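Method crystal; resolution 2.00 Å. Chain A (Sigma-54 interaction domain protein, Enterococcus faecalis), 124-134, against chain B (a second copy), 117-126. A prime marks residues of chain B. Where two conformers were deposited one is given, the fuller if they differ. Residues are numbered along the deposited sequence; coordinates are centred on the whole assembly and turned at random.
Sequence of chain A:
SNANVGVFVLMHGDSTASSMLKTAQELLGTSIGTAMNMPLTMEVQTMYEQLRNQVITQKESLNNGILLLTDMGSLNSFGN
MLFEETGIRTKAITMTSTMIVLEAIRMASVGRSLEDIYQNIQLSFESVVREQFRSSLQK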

# COMPACT_ATOMS: atom_id res chain seq x y z
N SER A 124 -12.70 -6.33 4.51
CA SER A 124 -11.95 -5.40 5.37
C SER A 124 -11.57 -4.14 4.62
O SER A 124 -11.68 -3.02 5.13
CB SER A 124 -10.64 -6.01 5.88
OG SER A 124 -10.89 -7.13 6.72
N PHE A 125 -11.08 -4.33 3.40
CA PHE A 125 -10.67 -3.21 2.59
C PHE A 125 -11.88 -2.28 2.36
O PHE A 125 -11.78 -1.07 2.52
CB PHE A 125 -10.08 -3.69 1.27
CG PHE A 125 -9.64 -2.58 0.37
CD1 PHE A 125 -8.42 -1.93 0.57
CD2 PHE A 125 -10.43 -2.20 -0.70
CE1 PHE A 125 -8.02 -0.89 -0.30
CE2 PHE A 125 -10.07 -1.17 -1.56
CZ PHE A 125 -8.85 -0.52 -1.38
N GLU A 126 -13.01 -2.86 2.01
CA GLU A 126 -14.20 -2.05 1.74
C GLU A 126 -14.68 -1.35 3.01
O GLU A 126 -15.10 -0.20 2.98
CB GLU A 126 -15.29 -2.92 1.13
CG GLU A 126 -16.44 -2.13 0.51
CD GLU A 126 -17.42 -1.61 1.54
OE1 GLU A 126 -17.50 -2.22 2.63
OE2 GLU A 126 -18.11 -0.60 1.26
N SER A 127 -14.63 -2.04 4.15
CA SER A 127 -15.05 -1.43 5.39
C SER A 127 -14.24 -0.17 5.74
O SER A 127 -14.81 0.86 6.13
CB SER A 127 -14.97 -2.42 6.54
OG SER A 127 -15.77 -1.92 7.60
N VAL A 128 -12.92 -0.28 5.59
CA VAL A 128 -12.01 0.78 6.00
C VAL A 128 -12.15 1.98 5.07
O VAL A 128 -12.15 3.11 5.54
CB VAL A 128 -10.55 0.29 6.06
CG1 VAL A 128 -9.61 1.44 6.34
CG2 VAL A 128 -10.41 -0.78 7.16
N VAL A 129 -12.25 1.70 3.76
CA VAL A 129 -12.54 2.74 2.76
C VAL A 129 -13.80 3.53 3.13
O VAL A 129 -13.78 4.76 3.20
CB VAL A 129 -12.67 2.19 1.33
CG1 VAL A 129 -13.29 3.25 0.41
CG2 VAL A 129 -11.32 1.80 0.82
N ARG A 130 -14.89 2.80 3.40
CA ARG A 130 -16.17 3.42 3.71
C ARG A 130 -16.10 4.25 5.00
O ARG A 130 -16.70 5.33 5.08
CB ARG A 130 -17.26 2.37 3.79
CG ARG A 130 -18.66 2.95 3.91
CD ARG A 130 -19.71 1.87 4.22
NE ARG A 130 -19.36 1.09 5.42
CZ ARG A 130 -19.06 -0.20 5.42
NH1 ARG A 130 -19.09 -0.90 4.30
NH2 ARG A 130 -18.74 -0.81 6.56
N GLU A 131 -15.40 3.75 6.01
CA GLU A 131 -15.23 4.54 7.24
C GLU A 131 -14.34 5.77 7.02
O GLU A 131 -14.62 6.84 7.58
CB GLU A 131 -14.71 3.69 8.39
CG GLU A 131 -15.77 2.77 8.99
CD GLU A 131 -17.10 3.47 9.16
OE1 GLU A 131 -17.15 4.53 9.83
OE2 GLU A 131 -18.11 2.96 8.63
N GLN A 132 -13.28 5.62 6.23
CA GLN A 132 -12.36 6.71 5.90
C GLN A 132 -13.08 7.89 5.23
O GLN A 132 -12.86 9.05 5.57
CB GLN A 132 -11.23 6.22 4.99
CG GLN A 132 -10.60 7.30 4.11
CD GLN A 132 -9.55 8.15 4.83
OE1 GLN A 132 -9.61 9.39 4.82
NE2 GLN A 132 -8.60 7.48 5.45
N PHE A 133 -13.94 7.57 4.27
CA PHE A 133 -14.60 8.61 3.49
C PHE A 133 -16.02 8.94 3.95
O PHE A 133 -16.73 9.68 3.28
CB PHE A 133 -14.52 8.27 2.00
CG PHE A 133 -13.12 8.22 1.48
CD1 PHE A 133 -12.38 9.38 1.38
CD2 PHE A 133 -12.54 7.01 1.10
CE1 PHE A 133 -11.09 9.36 0.92
CE2 PHE A 133 -11.26 6.97 0.62
CZ PHE A 133 -10.51 8.15 0.54
N ARG A 134 -16.40 8.41 5.11
CA ARG A 134 -17.75 8.60 5.67
C ARG A 134 -18.16 10.07 5.89
O ARG A 134 -19.19 10.53 5.37
CB ARG A 134 -17.92 7.80 6.97
CG ARG A 134 -19.26 8.02 7.68
CD ARG A 134 -19.46 7.10 8.88
NE ARG A 134 -19.47 5.70 8.46
CZ ARG A 134 -20.52 5.10 7.89
NH1 ARG A 134 -21.64 5.78 7.67
NH2 ARG A 134 -20.43 3.83 7.53
N ILE B 117 -7.59 16.96 -4.51
CA ILE B 117 -6.75 15.80 -4.36
C ILE B 117 -7.47 14.72 -3.56
O ILE B 117 -7.49 13.55 -3.95
CB ILE B 117 -5.38 16.12 -3.69
CG1 ILE B 117 -4.54 17.07 -4.58
CG2 ILE B 117 -4.63 14.79 -3.43
CD1 ILE B 117 -3.32 17.71 -3.84
N TYR B 118 -8.08 15.13 -2.44
CA TYR B 118 -8.80 14.21 -1.56
C TYR B 118 -9.95 13.51 -2.29
O TYR B 118 -10.17 12.31 -2.11
CB TYR B 118 -9.32 14.96 -0.32
CG TYR B 118 -9.90 14.06 0.77
CD1 TYR B 118 -9.07 13.50 1.73
CD2 TYR B 118 -11.28 13.80 0.86
CE1 TYR B 118 -9.58 12.68 2.74
CE2 TYR B 118 -11.80 12.98 1.87
CZ TYR B 118 -10.94 12.43 2.81
OH TYR B 118 -11.41 11.63 3.82
N GLN B 119 -10.68 14.28 -3.10
CA GLN B 119 -11.81 13.75 -3.88
C GLN B 119 -11.32 12.77 -4.91
O GLN B 119 -11.89 11.70 -5.04
CB GLN B 119 -12.63 14.85 -4.59
CG GLN B 119 -13.76 14.23 -5.49
CD GLN B 119 -14.46 15.25 -6.40
OE1 GLN B 119 -15.38 15.93 -5.97
NE2 GLN B 119 -14.04 15.31 -7.66
N ASN B 120 -10.27 13.11 -5.66
CA ASN B 120 -9.74 12.19 -6.68
C ASN B 120 -9.18 10.89 -6.09
O ASN B 120 -9.29 9.81 -6.69
CB ASN B 120 -8.73 12.88 -7.61
CG ASN B 120 -9.41 13.74 -8.68
OD1 ASN B 120 -9.67 13.28 -9.79
ND2 ASN B 120 -9.72 14.99 -8.34
N ILE B 121 -8.59 11.00 -4.90
CA ILE B 121 -8.12 9.81 -4.23
C ILE B 121 -9.29 8.95 -3.76
O ILE B 121 -9.24 7.72 -3.86
CB ILE B 121 -7.16 10.14 -3.07
CG1 ILE B 121 -5.79 10.61 -3.61
CG2 ILE B 121 -6.97 8.90 -2.20
CD1 ILE B 121 -4.81 11.14 -2.53
N GLN B 122 -10.34 9.58 -3.23
CA GLN B 122 -11.52 8.83 -2.86
C GLN B 122 -12.08 8.09 -4.07
O GLN B 122 -12.45 6.95 -3.95
CB GLN B 122 -12.59 9.73 -2.23
CG GLN B 122 -13.82 8.94 -1.87
CD GLN B 122 -14.90 9.79 -1.21
OE1 GLN B 122 -14.70 10.97 -0.92
NE2 GLN B 122 -16.03 9.19 -0.95
N LEU B 123 -12.14 8.72 -5.23
CA LEU B 123 -12.61 8.03 -6.44
C LEU B 123 -11.74 6.83 -6.83
O LEU B 123 -12.26 5.82 -7.33
CB LEU B 123 -12.74 9.01 -7.61
CG LEU B 123 -13.93 9.98 -7.55
CD1 LEU B 123 -13.71 11.21 -8.44
CD2 LEU B 123 -15.26 9.26 -7.90
N SER B 124 -10.42 6.94 -6.62
CA SER B 124 -9.53 5.84 -6.88
C SER B 124 -9.83 4.67 -5.96
O SER B 124 -9.90 3.54 -6.41
CB SER B 124 -8.06 6.26 -6.73
OG SER B 124 -7.68 7.18 -7.75
N PHE B 125 -10.00 4.94 -4.67
CA PHE B 125 -10.37 3.90 -3.74
C PHE B 125 -11.69 3.26 -4.18
O PHE B 125 -11.77 2.03 -4.26
CB PHE B 125 -10.43 4.41 -2.30
CG PHE B 125 -9.10 4.40 -1.58
CD1 PHE B 125 -8.60 3.23 -1.02
CD2 PHE B 125 -8.35 5.54 -1.48
CE1 PHE B 125 -7.36 3.21 -0.36
CE2 PHE B 125 -7.12 5.54 -0.82
CZ PHE B 125 -6.63 4.37 -0.26
N GLU B 126 -12.69 4.08 -4.51
CA GLU B 126 -14.01 3.56 -4.93
C GLU B 126 -13.93 2.68 -6.15
O GLU B 126 -14.60 1.65 -6.19
CB GLU B 126 -15.05 4.67 -5.20
CG GLU B 126 -15.14 5.72 -4.14
CD GLU B 126 -16.26 5.49 -3.15
OE1 GLU B 126 -16.85 4.38 -3.14
OE2 GLU B 126 -16.56 6.46 -2.40

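The two stretches meet as a pair of helices running nearly antiparallel, with 157° between their N-to-C directions and a closest axial approach of 10.8 Å. At that spacing the backbones stay well apart, and the gap is filled by large side chains, aromatic ones above all. The nearest backbone positions are Val129 CA and Phe125′ CA, 7.0 Å apart, and Phe133 CA and Gln122′ CA, 7.1 Å apart. The antiparallel course therefore pairs later residues of chain A with earlier ones of chain B.

Phe133 is the principal bump. It is the first residue to leave helical phi/psi after the helix of chain A, although its N still bonds to Val129 O at 3.0 Å. Its CA-to-CB bond points toward chain B, and with chi1 in the m well its ring enters a hollow lined by Tyr118′, Gln122′ and Phe125′, residues spaced about one helical turn apart. Gln122′ covers one face of the ring: its CG lies 3.6 Å from the ring centroid and only 16° off the normal, a CH-pi contact made by the aliphatic part of an extended side chain. The edge of Phe133 is directed toward the face of Tyr118′ in an offset edge-to-face pair, with centroids 5.3 Å apart, planes at 67°, and Phe133 CE1 3.6 Å from Tyr118′ CZ. Such a pairing sets the slightly positive ring hydrogens against the electron-rich face. Phe125′ closes the hollow obliquely, its CD2 lying 3.9 Å from Phe133 CE2.

Phe125′ is the reciprocal bump. Its CA-to-CB bond points toward chain A, and its ring reaches Val129 as well as Phe133. Val129 CG2 packs 3.6 Å from Phe125′ CD1, and the same CD1 lies 3.8 Å from CZ of Phe125, whose CA-to-CB bond points sideways but whose ring end comes nearer. The two copies of this phenylalanine thus touch in different settings, and the contact is wholly apolar.

The clear polar bonds of these stretches lie within each chain. Gln122′ serves two purposes: while its CG rests on Phe133, its NE2 donates a hydrogen bond to Glu126′ OE2 at 3.1 Å, one turn along its own helix. On chain A, Arg130 NH1 forms a salt bridge with Glu126 OE1 at 2.7 Å, and Arg134 NH2 another with Glu131 OE2, also at 2.7 Å. These charged pairs lie within chain A and bridge nothing to chain B. The two stretches together bury 419 Å², and the fit of rings and methyl groups dominates their union.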